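Local coordinates for putative 2OG-Fe(II) oxygenase family protein (Caulobacter crescentus CB15, PDB 3OOX), which probably belongs to the iron(II)- and 2-oxoglutarate-dependent oxygenases and may convert 2-oxoglutarate to ethene, with accompanying oxidation of arginine, at residues A36-Y41 / G225-N230; I80-E85 / L95-H100; I194-L199 / F267-A272. All blocks are in the same frame, centred on the assembly; numbering follows the deposited sequence. Where two conformers were deposited one is given.

How the contacts relate
All three contacts join neighbouring strands of one large sheet. Contacts 1 and 3 are buried and share an interface: strands 227-231 and 197-201 lie side by side, with Asn230 O 2.9 Å from Thr198 N, a probable hydrogen bond. Contact 2 is only partly buried, at the sheet edge formed by strand 78-80, and its centre is about 26 Å from that of contact 1. The chemistry follows the location. Contact 1 is a regular pairing with aliphatic side chains and a hydrated end, contact 2 turns from strand pairing to water bridges and a phenylalanine-glutamate contact, and contact 3 has a bulge organised by an asparagine amide and aromatic rings.

Contact 1. Residues A36-Y41 / G225-N230; sequences AVLSDY and GCLVIN. With EDO (1,2-ethanediol), chain F.
Gly225 O lies over one face of the Tyr41 ring, 3.3 Å from CE2, and accepts hydrogen bonds from two waters. One of these also accepts from Asp40 N, and the other is held weakly by Tyr41 N, so the carbonyl is tied by water to the turn that follows strand 36-39. Tyr41 CG sits between its own backbone N and carbonyl carbon, the crowded position (chi1 52°), and the ring then lies beside the Gly225 carbonyl. CD2 of the same ring comes to 4.0 Å from Leu227 CG, while the hydroxyl bonds to Gln45. A tyrosine thus suits the place, with a flat face for the peptide and a polar end for a partner further on. Gly225 has a positive phi of 66°, easily adopted without a side chain, and its N donates at 2.6 Å to O1 of an ethanediol, probably from the crystallisation liquor.

Beyond this end the chains pair as antiparallel strands. Ala36 and Ile229 exchange two backbone bonds, as do Leu38 and Leu227; Ile229 N to Ala36 O, at 2.8 Å and 175°, is nearly straight. Strand 36-39, from the N-terminal part of the chain, thereby extends the larger sheet of the double-stranded beta-helix typical of 2-oxoglutarate oxygenases. On the face carrying Ala36, Leu38, Leu227 and Ile229, the Ile229 CD1 methyl reaches Leu38 CB at 3.9 Å, the two side chains meeting at a slant. Helices 19-33 and 127-152 cover this face, where small and aliphatic residues let them pack closely. On the other face Val37 CG1 touches Cys226 CB at 4.1 Å. Cys226 SG, anti to its own carbonyl carbon, lies 3.7 Å from Ser39 CB, while Ser39 OG makes a weak hydrogen bond to Val10 O.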
loop_
_atom_site.group_PDB
_atom_site.type_symbol
_atom_site.label_atom_id
_atom_site.label_comp_id
_atom_site.label_asym_id
_atom_site.label_seq_id
_atom_site.Cartn_x
_atom_site.Cartn_y
_atom_site.Cartn_z
ATOM N N ALA A 36 -1.070 9.470 -6.699
ATOM C CA ALA A 36 -1.294 9.497 -8.142
ATOM C C ALA A 36 -2.270 8.399 -8.501
ATOM O O ALA A 36 -2.410 7.412 -7.772
ATOM C CB ALA A 36 0.017 9.314 -8.888
ATOM N N VAL A 37 -2.941 8.572 -9.638
ATOM C CA VAL A 37 -3.868 7.584 -10.148
ATOM C C VAL A 37 -3.339 7.134 -11.491
ATOM O O VAL A 37 -3.095 7.981 -12.367
ATOM C CB VAL A 37 -5.303 8.143 -10.316
ATOM C CG1 VAL A 37 -6.244 7.060 -10.902
ATOM C CG2 VAL A 37 -5.824 8.688 -8.951
ATOM N N LEU A 38 -3.177 5.824 -11.631
ATOM C CA LEU A 38 -2.586 5.184 -12.816
ATOM C C LEU A 38 -3.657 4.349 -13.512
ATOM O O LEU A 38 -4.195 3.408 -12.943
ATOM C CB LEU A 38 -1.409 4.301 -12.407
ATOM C CG LEU A 38 -0.673 3.590 -13.536
ATOM C CD1 LEU A 38 0.103 4.622 -14.279
ATOM C CD2 LEU A 38 0.285 2.558 -12.968
ATOM N N SER A 39 -3.981 4.716 -14.757
ATOM C CA SER A 39 -4.980 3.997 -15.553
ATOM C C SER A 39 -4.286 3.099 -16.588
ATOM O O SER A 39 -3.063 3.176 -16.762
ATOM C CB SER A 39 -5.880 5.007 -16.236
ATOM O OG SER A 39 -5.127 5.842 -17.092
ATOM N N ASP A 40 -5.059 2.210 -17.206
ATOM C CA ASP A 40 -4.594 1.377 -18.323
ATOM C C ASP A 40 -3.387 0.505 -17.937
ATOM O O ASP A 40 -2.425 0.397 -18.702
ATOM C CB ASP A 40 -4.247 2.235 -19.546
ATOM C CG ASP A 40 -5.396 3.073 -20.035
ATOM O OD1 ASP A 40 -6.564 2.612 -19.963
ATOM O OD2 ASP A 40 -5.123 4.200 -20.510
ATOM N N TYR A 41 -3.450 -0.136 -16.773
ATOM C CA TYR A 41 -2.344 -1.020 -16.343
ATOM C C TYR A 41 -2.347 -2.261 -17.213
ATOM O O TYR A 41 -3.354 -2.583 -17.862
ATOM C CB TYR A 41 -2.395 -1.371 -14.850
ATOM C CG TYR A 41 -3.704 -1.938 -14.289
ATOM C CD1 TYR A 41 -4.248 -3.132 -14.763
ATOM C CD2 TYR A 41 -4.371 -1.284 -13.251
ATOM C CE1 TYR A 41 -5.427 -3.660 -14.217
ATOM C CE2 TYR A 41 -5.542 -1.803 -12.702
ATOM C CZ TYR A 41 -6.065 -2.991 -13.183
ATOM O OH TYR A 41 -7.232 -3.503 -12.631
ATOM N N GLY A 225 -10.316 -0.347 -13.192
ATOM C CA GLY A 225 -9.061 -0.737 -13.845
ATOM C C GLY A 225 -7.931 0.243 -13.629
ATOM O O GLY A 225 -7.099 0.458 -14.525
ATOM N N CYS A 226 -7.892 0.854 -12.436
ATOM C CA CYS A 226 -6.788 1.742 -12.092
ATOM C C CYS A 226 -6.083 1.288 -10.807
ATOM O O CYS A 226 -6.579 0.457 -10.058
ATOM C CB CYS A 226 -7.247 3.203 -11.883
ATOM S SG CYS A 226 -7.948 4.079 -13.301
ATOM N N LEU A 227 -4.892 1.844 -10.605
ATOM C CA LEU A 227 -4.167 1.756 -9.352
ATOM C C LEU A 227 -4.069 3.151 -8.759
ATOM O O LEU A 227 -3.682 4.101 -9.436
ATOM C CB LEU A 227 -2.743 1.213 -9.575
ATOM C CG LEU A 227 -2.627 -0.292 -9.796
ATOM C CD1 LEU A 227 -1.324 -0.623 -10.528
ATOM C CD2 LEU A 227 -2.687 -1.059 -8.470
ATOM N N VAL A 228 -4.434 3.269 -7.484
ATOM C CA VAL A 228 -4.199 4.503 -6.747
ATOM C C VAL A 228 -2.893 4.267 -5.970
ATOM O O VAL A 228 -2.745 3.276 -5.276
ATOM C CB VAL A 228 -5.319 4.817 -5.751
ATOM C CG1 VAL A 228 -4.946 6.065 -4.927
ATOM C CG2 VAL A 228 -6.657 5.025 -6.489
ATOM N N ILE A 229 -1.937 5.160 -6.141
ATOM C CA ILE A 229 -0.615 4.970 -5.566
ATOM C C ILE A 229 -0.282 6.133 -4.654
ATOM O O ILE A 229 -0.551 7.275 -5.003
ATOM C CB ILE A 229 0.448 4.869 -6.652
ATOM C CG1 ILE A 229 0.053 3.769 -7.653
ATOM C CG2 ILE A 229 1.844 4.570 -6.013
ATOM C CD1 ILE A 229 0.590 3.960 -9.040
ATOM N N ASN A 230 0.289 5.844 -3.491
ATOM C CA ASN A 230 0.734 6.924 -2.561
ATOM C C ASN A 230 2.150 6.735 -2.065
ATOM O O ASN A 230 2.643 5.601 -1.906
ATOM C CB ASN A 230 -0.223 7.132 -1.370
ATOM C CG ASN A 230 -0.329 5.933 -0.463
ATOM O OD1 ASN A 230 -0.911 4.916 -0.849
ATOM N ND2 ASN A 230 0.236 6.033 0.761
HETATM C C1 EDO F . -11.399 -3.182 -10.874
HETATM O O1 EDO F . -11.064 -1.806 -11.157
HETATM C C2 EDO F . -11.294 -4.091 -12.096
HETATM O O2 EDO F . -11.920 -3.512 -13.259
HETATM O O HOH W 1 -7.907 1.902 -16.784
HETATM O O HOH W 2 -8.440 -1.724 -9.916
HETATM O O HOH W 3 -6.385 -1.305 -16.653
#

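Contact 2. Residues I80-E85 / L95-H100; sequences IPFGVE and LKEFWH
Ile80 and Phe98 form an antiparallel hydrogen-bonded pair, Ile80 N to Phe98 O at 2.9 Å and Phe98 N to Ile80 O at 3.1 Å, after which the two chains separate and water takes over the spacing. One water accepts from both Gly83 N and Lys96 N; another lies 2.7 Å from Pro81 O, close to Lys96 O as well. Pro81 N faces away from 95-100, on the outer side of the outermost strand, so the missing N-H costs this pairing nothing.

Side chains fill in where the backbones part. Phe82 turns one ring face to Glu97, whose CB stands 4.2 Å from the ring centroid in a CH-pi contact, 24° off the normal and shifted toward the rim. The Glu97 chain runs on past the ring to bring CD 3.5 Å from Phe82 CZ, with ring and carboxylate planes 34° apart. Lys96 N meets the edge of the same ring. The acid is well provided for: OE1 pairs with Lys66 and Tyr79 OH, and OE2 bonds to His175, which probably stabilises its charge beside the apolar ring.

These segments border a long connection between strands 78-80 and 97-101, the former being the outermost strand at this end of the large sheet of the double-stranded beta-helix. Here Ile80 extends CD1 anti to CA (chi2 177°), and the methyl meets the edge of the His100 imidazole at CE1, 3.7 Å away. That ring is fixed by hydrogen bonds to Arg172 and to Gly75 O. Ile80 CB packs on Phe98 CB at 3.9 Å, the two side chains meeting obliquely.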
loop_
_atom_site.group_PDB
_atom_site.type_symbol
_atom_site.label_atom_id
_atom_site.label_comp_id
_atom_site.label_asym_id
_atom_site.label_seq_id
_atom_site.Cartn_x
_atom_site.Cartn_y
_atom_site.Cartn_z
ATOM N N ILE A 80 -5.802 -11.945 10.794
ATOM C CA ILE A 80 -6.165 -11.136 11.944
ATOM C C ILE A 80 -7.696 -11.099 11.996
ATOM O O ILE A 80 -8.339 -10.654 11.044
ATOM C CB ILE A 80 -5.642 -9.683 11.833
ATOM C CG1 ILE A 80 -4.113 -9.657 11.639
ATOM C CG2 ILE A 80 -6.080 -8.889 13.059
ATOM C CD1 ILE A 80 -3.532 -8.241 11.438
ATOM N N PRO A 81 -8.264 -11.573 13.096
ATOM C CA PRO A 81 -9.717 -11.585 13.234
ATOM C C PRO A 81 -10.313 -10.238 13.573
ATOM O O PRO A 81 -9.604 -9.295 13.857
ATOM C CB PRO A 81 -9.948 -12.571 14.379
ATOM C CG PRO A 81 -8.803 -12.395 15.229
ATOM C CD PRO A 81 -7.627 -12.142 14.299
ATOM N N PHE A 82 -11.638 -10.180 13.531
ATOM C CA PHE A 82 -12.382 -9.026 14.013
ATOM C C PHE A 82 -11.951 -8.696 15.432
ATOM O O PHE A 82 -11.694 -9.592 16.227
ATOM C CB PHE A 82 -13.904 -9.300 13.948
ATOM C CG PHE A 82 -14.388 -9.662 12.575
ATOM C CD1 PHE A 82 -14.303 -8.758 11.533
ATOM C CD2 PHE A 82 -14.896 -10.926 12.309
ATOM C CE1 PHE A 82 -14.724 -9.076 10.258
ATOM C CE2 PHE A 82 -15.324 -11.261 11.023
ATOM C CZ PHE A 82 -15.239 -10.329 9.997
ATOM N N GLY A 83 -11.847 -7.403 15.715
ATOM C CA GLY A 83 -11.451 -6.910 17.039
ATOM C C GLY A 83 -12.179 -5.619 17.372
ATOM O O GLY A 83 -13.011 -5.149 16.595
ATOM N N VAL A 84 -11.819 -5.042 18.522
ATOM C CA VAL A 84 -12.490 -3.866 19.066
ATOM C C VAL A 84 -11.521 -2.717 19.323
ATOM O O VAL A 84 -10.433 -2.937 19.848
ATOM C CB VAL A 84 -13.135 -4.211 20.407
ATOM C CG1 VAL A 84 -13.955 -3.037 20.918
ATOM C CG2 VAL A 84 -13.984 -5.427 20.269
ATOM N N GLU A 85 -11.939 -1.504 18.960
ATOM C CA GLU A 85 -11.199 -0.283 19.305
ATOM C C GLU A 85 -11.757 0.236 20.630
ATOM O O GLU A 85 -12.931 0.621 20.715
ATOM C CB GLU A 85 -11.331 0.777 18.202
ATOM C CG GLU A 85 -10.739 2.152 18.547
ATOM C CD GLU A 85 -9.297 2.080 19.012
ATOM O OE1 GLU A 85 -8.422 1.798 18.170
ATOM O OE2 GLU A 85 -9.037 2.321 20.211
ATOM N N LEU A 95 -15.761 -3.567 12.145
ATOM C CA LEU A 95 -15.500 -4.975 11.870
ATOM C C LEU A 95 -14.791 -5.151 10.544
ATOM O O LEU A 95 -15.355 -4.906 9.462
ATOM C CB LEU A 95 -16.792 -5.781 11.859
ATOM C CG LEU A 95 -17.491 -5.807 13.214
ATOM C CD1 LEU A 95 -18.883 -6.450 13.078
ATOM C CD2 LEU A 95 -16.667 -6.528 14.275
ATOM N N LYS A 96 -13.528 -5.572 10.631
ATOM C CA LYS A 96 -12.746 -5.865 9.453
ATOM C C LYS A 96 -11.769 -6.982 9.823
ATOM O O LYS A 96 -11.338 -7.095 10.986
ATOM C CB LYS A 96 -12.054 -4.608 8.975
ATOM C CG LYS A 96 -11.020 -4.069 9.956
ATOM C CD LYS A 96 -10.807 -2.582 9.845
ATOM C CE LYS A 96 -9.871 -2.061 10.945
ATOM N NZ LYS A 96 -10.538 -1.805 12.248
ATOM N N GLU A 97 -11.446 -7.811 8.842
ATOM C CA GLU A 97 -10.542 -8.922 9.043
ATOM C C GLU A 97 -9.472 -8.871 7.960
ATOM O O GLU A 97 -9.704 -8.346 6.871
ATOM C CB GLU A 97 -11.293 -10.260 9.047
ATOM C CG GLU A 97 -12.131 -10.529 7.797
ATOM C CD GLU A 97 -12.912 -11.817 7.857
ATOM O OE1 GLU A 97 -12.540 -12.711 8.650
ATOM O OE2 GLU A 97 -13.888 -11.919 7.081
ATOM N N PHE A 98 -8.283 -9.382 8.263
ATOM C CA PHE A 98 -7.099 -9.225 7.428
ATOM C C PHE A 98 -6.416 -10.562 7.143
ATOM O O PHE A 98 -6.419 -11.443 7.992
ATOM C CB PHE A 98 -6.005 -8.422 8.161
ATOM C CG PHE A 98 -6.396 -6.989 8.557
ATOM C CD1 PHE A 98 -7.173 -6.738 9.679
ATOM C CD2 PHE A 98 -5.871 -5.913 7.881
ATOM C CE1 PHE A 98 -7.468 -5.459 10.056
ATOM C CE2 PHE A 98 -6.158 -4.601 8.254
ATOM C CZ PHE A 98 -6.971 -4.378 9.321
ATOM N N TRP A 99 -5.736 -10.609 6.004
ATOM C CA TRP A 99 -4.695 -11.596 5.730
ATOM C C TRP A 99 -3.460 -10.828 5.267
ATOM O O TRP A 99 -3.571 -9.963 4.402
ATOM C CB TRP A 99 -5.110 -12.569 4.614
ATOM C CG TRP A 99 -4.053 -13.613 4.395
ATOM C CD1 TRP A 99 -2.950 -13.520 3.584
ATOM C CD2 TRP A 99 -3.983 -14.893 5.029
ATOM N NE1 TRP A 99 -2.198 -14.670 3.670
ATOM C CE2 TRP A 99 -2.811 -15.524 4.558
ATOM C CE3 TRP A 99 -4.809 -15.587 5.928
ATOM C CZ2 TRP A 99 -2.446 -16.819 4.974
ATOM C CZ3 TRP A 99 -4.431 -16.882 6.350
ATOM C CH2 TRP A 99 -3.265 -17.474 5.860
ATOM N N HIS A 100 -2.308 -11.129 5.824
ATOM C CA HIS A 100 -1.073 -10.527 5.364
ATOM C C HIS A 100 -0.094 -11.547 4.801
ATOM O O HIS A 100 0.196 -12.558 5.445
ATOM C CB HIS A 100 -0.397 -9.789 6.507
ATOM C CG HIS A 100 -1.107 -8.533 6.882
ATOM N ND1 HIS A 100 -1.487 -8.249 8.173
ATOM C CD2 HIS A 100 -1.526 -7.491 6.121
ATOM C CE1 HIS A 100 -2.099 -7.072 8.194
ATOM N NE2 HIS A 100 -2.140 -6.591 6.959
HETATM O O HOH W 4 -9.299 -6.884 12.742
HETATM O O HOH W 5 -12.471 -5.625 13.503
#

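Contact 3. Residues I194-L199 / F267-A272; sequences INTITL and FFLHFA
Leu269 O is the tight centre of the contact: Thr196 N donates to it at 2.8 Å, Asn195 ND2 at 3.1 Å from above the carbonyl plane, and Ile197 N only weakly. The other N-H of the Asn195 amide points to Thr198 OG1 at 2.9 Å, so both N-H groups are used and, with both partners in the amide plane, its rotation is fixed. Asparagine suits this spot because one nitrogen can serve two acceptors. Its CB rests over the centre of the His270 imidazole, 3.5 Å from the centroid. ND1 of that ring bonds to Phe268 O. Thr196 crosses Phe271 at about a right angle; its OG1, anti to its carbonyl carbon (chi1 -58°), lies over the centre of the ring face, with CG2 4.1 Å from the centroid.

Further along, the strands pair regularly, with ordinary apolar packing. Leu199 CD1 meets the edge of the Phe267 ring at CD2, 4.0 Å away, the two side chains lying side by side, Phe267 reaching helix 127-152. On the more open opposite face Phe268 is partly exposed, its CD1 3.3 Å from Thr198 OG1, a hydroxyl also bonded to Asp193.

With Thr196 and Ile197 both facing Leu269, the pairing contains a classic beta bulge, set in the double-stranded beta-helix just after Asp193, the acid of the His-X-Asp motif that in this family usually helps hold iron.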
loop_
_atom_site.group_PDB
_atom_site.type_symbol
_atom_site.label_atom_id
_atom_site.label_comp_id
_atom_site.label_asym_id
_atom_site.label_seq_id
_atom_site.Cartn_x
_atom_site.Cartn_y
_atom_site.Cartn_z
ATOM N N ILE A 194 3.857 4.094 6.242
ATOM C CA ILE A 194 5.253 4.172 6.702
ATOM C C ILE A 194 6.276 3.680 5.703
ATOM O O ILE A 194 7.493 3.909 5.906
ATOM C CB ILE A 194 5.444 3.544 8.081
ATOM C CG1 ILE A 194 5.265 2.047 8.057
ATOM C CG2 ILE A 194 4.493 4.174 9.103
ATOM C CD1 ILE A 194 5.429 1.420 9.471
ATOM N N ASN A 195 5.818 3.104 4.594
ATOM C CA ASN A 195 6.641 2.346 3.666
ATOM C C ASN A 195 7.129 3.218 2.511
ATOM O O ASN A 195 7.268 4.428 2.661
ATOM C CB ASN A 195 5.877 1.078 3.231
ATOM C CG ASN A 195 4.469 1.374 2.715
ATOM O OD1 ASN A 195 3.583 1.744 3.512
ATOM N ND2 ASN A 195 4.238 1.186 1.392
ATOM N N THR A 196 7.430 2.630 1.368
ATOM C CA THR A 196 7.996 3.377 0.239
ATOM C C THR A 196 6.899 3.945 -0.665
ATOM O O THR A 196 6.726 5.164 -0.748
ATOM C CB THR A 196 8.992 2.493 -0.518
ATOM O OG1 THR A 196 10.020 2.077 0.406
ATOM C CG2 THR A 196 9.586 3.213 -1.781
ATOM N N ILE A 197 6.159 3.062 -1.319
ATOM C CA ILE A 197 4.897 3.426 -1.955
ATOM C C ILE A 197 3.874 2.329 -1.702
ATOM O O ILE A 197 4.235 1.174 -1.489
ATOM C CB ILE A 197 4.997 3.658 -3.481
ATOM C CG1 ILE A 197 5.622 2.448 -4.195
ATOM C CG2 ILE A 197 5.822 4.939 -3.761
ATOM C CD1 ILE A 197 5.563 2.555 -5.760
ATOM N N THR A 198 2.584 2.691 -1.745
ATOM C CA THR A 198 1.490 1.727 -1.609
ATOM C C THR A 198 0.636 1.777 -2.888
ATOM O O THR A 198 0.339 2.870 -3.454
ATOM C CB THR A 198 0.639 2.072 -0.369
ATOM O OG1 THR A 198 1.511 2.028 0.756
ATOM C CG2 THR A 198 -0.520 1.096 -0.158
ATOM N N LEU A 199 0.276 0.585 -3.402
ATOM C CA LEU A 199 -0.466 0.427 -4.631
ATOM C C LEU A 199 -1.827 -0.210 -4.359
ATOM O O LEU A 199 -1.886 -1.318 -3.822
ATOM C CB LEU A 199 0.327 -0.421 -5.631
ATOM C CG LEU A 199 1.638 0.192 -6.096
ATOM C CD1 LEU A 199 2.801 -0.407 -5.317
ATOM C CD2 LEU A 199 1.828 0.041 -7.621
ATOM N N PHE A 267 -1.053 -3.211 -1.667
ATOM C CA PHE A 267 0.308 -3.722 -1.626
ATOM C C PHE A 267 1.193 -2.621 -1.075
ATOM O O PHE A 267 1.312 -1.549 -1.704
ATOM C CB PHE A 267 0.761 -4.145 -3.019
ATOM C CG PHE A 267 2.154 -4.715 -3.043
ATOM C CD1 PHE A 267 2.381 -6.027 -2.667
ATOM C CD2 PHE A 267 3.228 -3.932 -3.372
ATOM C CE1 PHE A 267 3.619 -6.566 -2.631
ATOM C CE2 PHE A 267 4.504 -4.490 -3.336
ATOM C CZ PHE A 267 4.671 -5.830 -3.004
ATOM N N PHE A 268 1.810 -2.888 0.071
ATOM C CA PHE A 268 2.709 -1.964 0.762
ATOM C C PHE A 268 4.147 -2.305 0.375
ATOM O O PHE A 268 4.772 -3.236 0.951
ATOM C CB PHE A 268 2.489 -2.061 2.269
ATOM C CG PHE A 268 1.094 -1.717 2.700
ATOM C CD1 PHE A 268 0.733 -0.400 2.924
ATOM C CD2 PHE A 268 0.133 -2.701 2.878
ATOM C CE1 PHE A 268 -0.540 -0.084 3.357
ATOM C CE2 PHE A 268 -1.165 -2.365 3.253
ATOM C CZ PHE A 268 -1.493 -1.046 3.472
ATOM N N LEU A 269 4.671 -1.517 -0.582
ATOM C CA LEU A 269 5.999 -1.734 -1.097
ATOM C C LEU A 269 7.000 -1.064 -0.183
ATOM O O LEU A 269 6.850 0.118 0.162
ATOM C CB LEU A 269 6.127 -1.199 -2.523
ATOM C CG LEU A 269 7.295 -1.675 -3.377
ATOM C CD1 LEU A 269 6.932 -1.541 -4.886
ATOM C CD2 LEU A 269 8.591 -0.934 -3.040
ATOM N N HIS A 270 7.992 -1.844 0.267
ATOM C CA HIS A 270 9.034 -1.401 1.188
ATOM C C HIS A 270 10.405 -1.549 0.547
ATOM O O HIS A 270 10.622 -2.404 -0.325
ATOM C CB HIS A 270 9.094 -2.319 2.406
ATOM C CG HIS A 270 7.997 -2.133 3.411
ATOM N ND1 HIS A 270 6.648 -2.330 3.157
ATOM C CD2 HIS A 270 8.082 -1.819 4.730
ATOM C CE1 HIS A 270 5.968 -2.164 4.285
ATOM N NE2 HIS A 270 6.807 -1.841 5.242
ATOM N N PHE A 271 11.336 -0.711 1.012
ATOM C CA PHE A 271 12.727 -0.880 0.670
ATOM C C PHE A 271 13.257 -2.217 1.298
ATOM O O PHE A 271 12.730 -2.772 2.253
ATOM C CB PHE A 271 13.578 0.257 1.250
ATOM C CG PHE A 271 13.391 1.589 0.595
ATOM C CD1 PHE A 271 13.488 1.734 -0.770
ATOM C CD2 PHE A 271 13.212 2.743 1.358
ATOM C CE1 PHE A 271 13.331 2.962 -1.380
ATOM C CE2 PHE A 271 13.117 3.991 0.741
ATOM C CZ PHE A 271 13.140 4.097 -0.632
ATOM N N ALA A 272 14.370 -2.691 0.747
ATOM C CA ALA A 272 15.203 -3.691 1.384
ATOM C C ALA A 272 15.575 -3.286 2.815
ATOM O O ALA A 272 15.928 -2.135 3.085
ATOM C CB ALA A 272 16.476 -3.872 0.550
#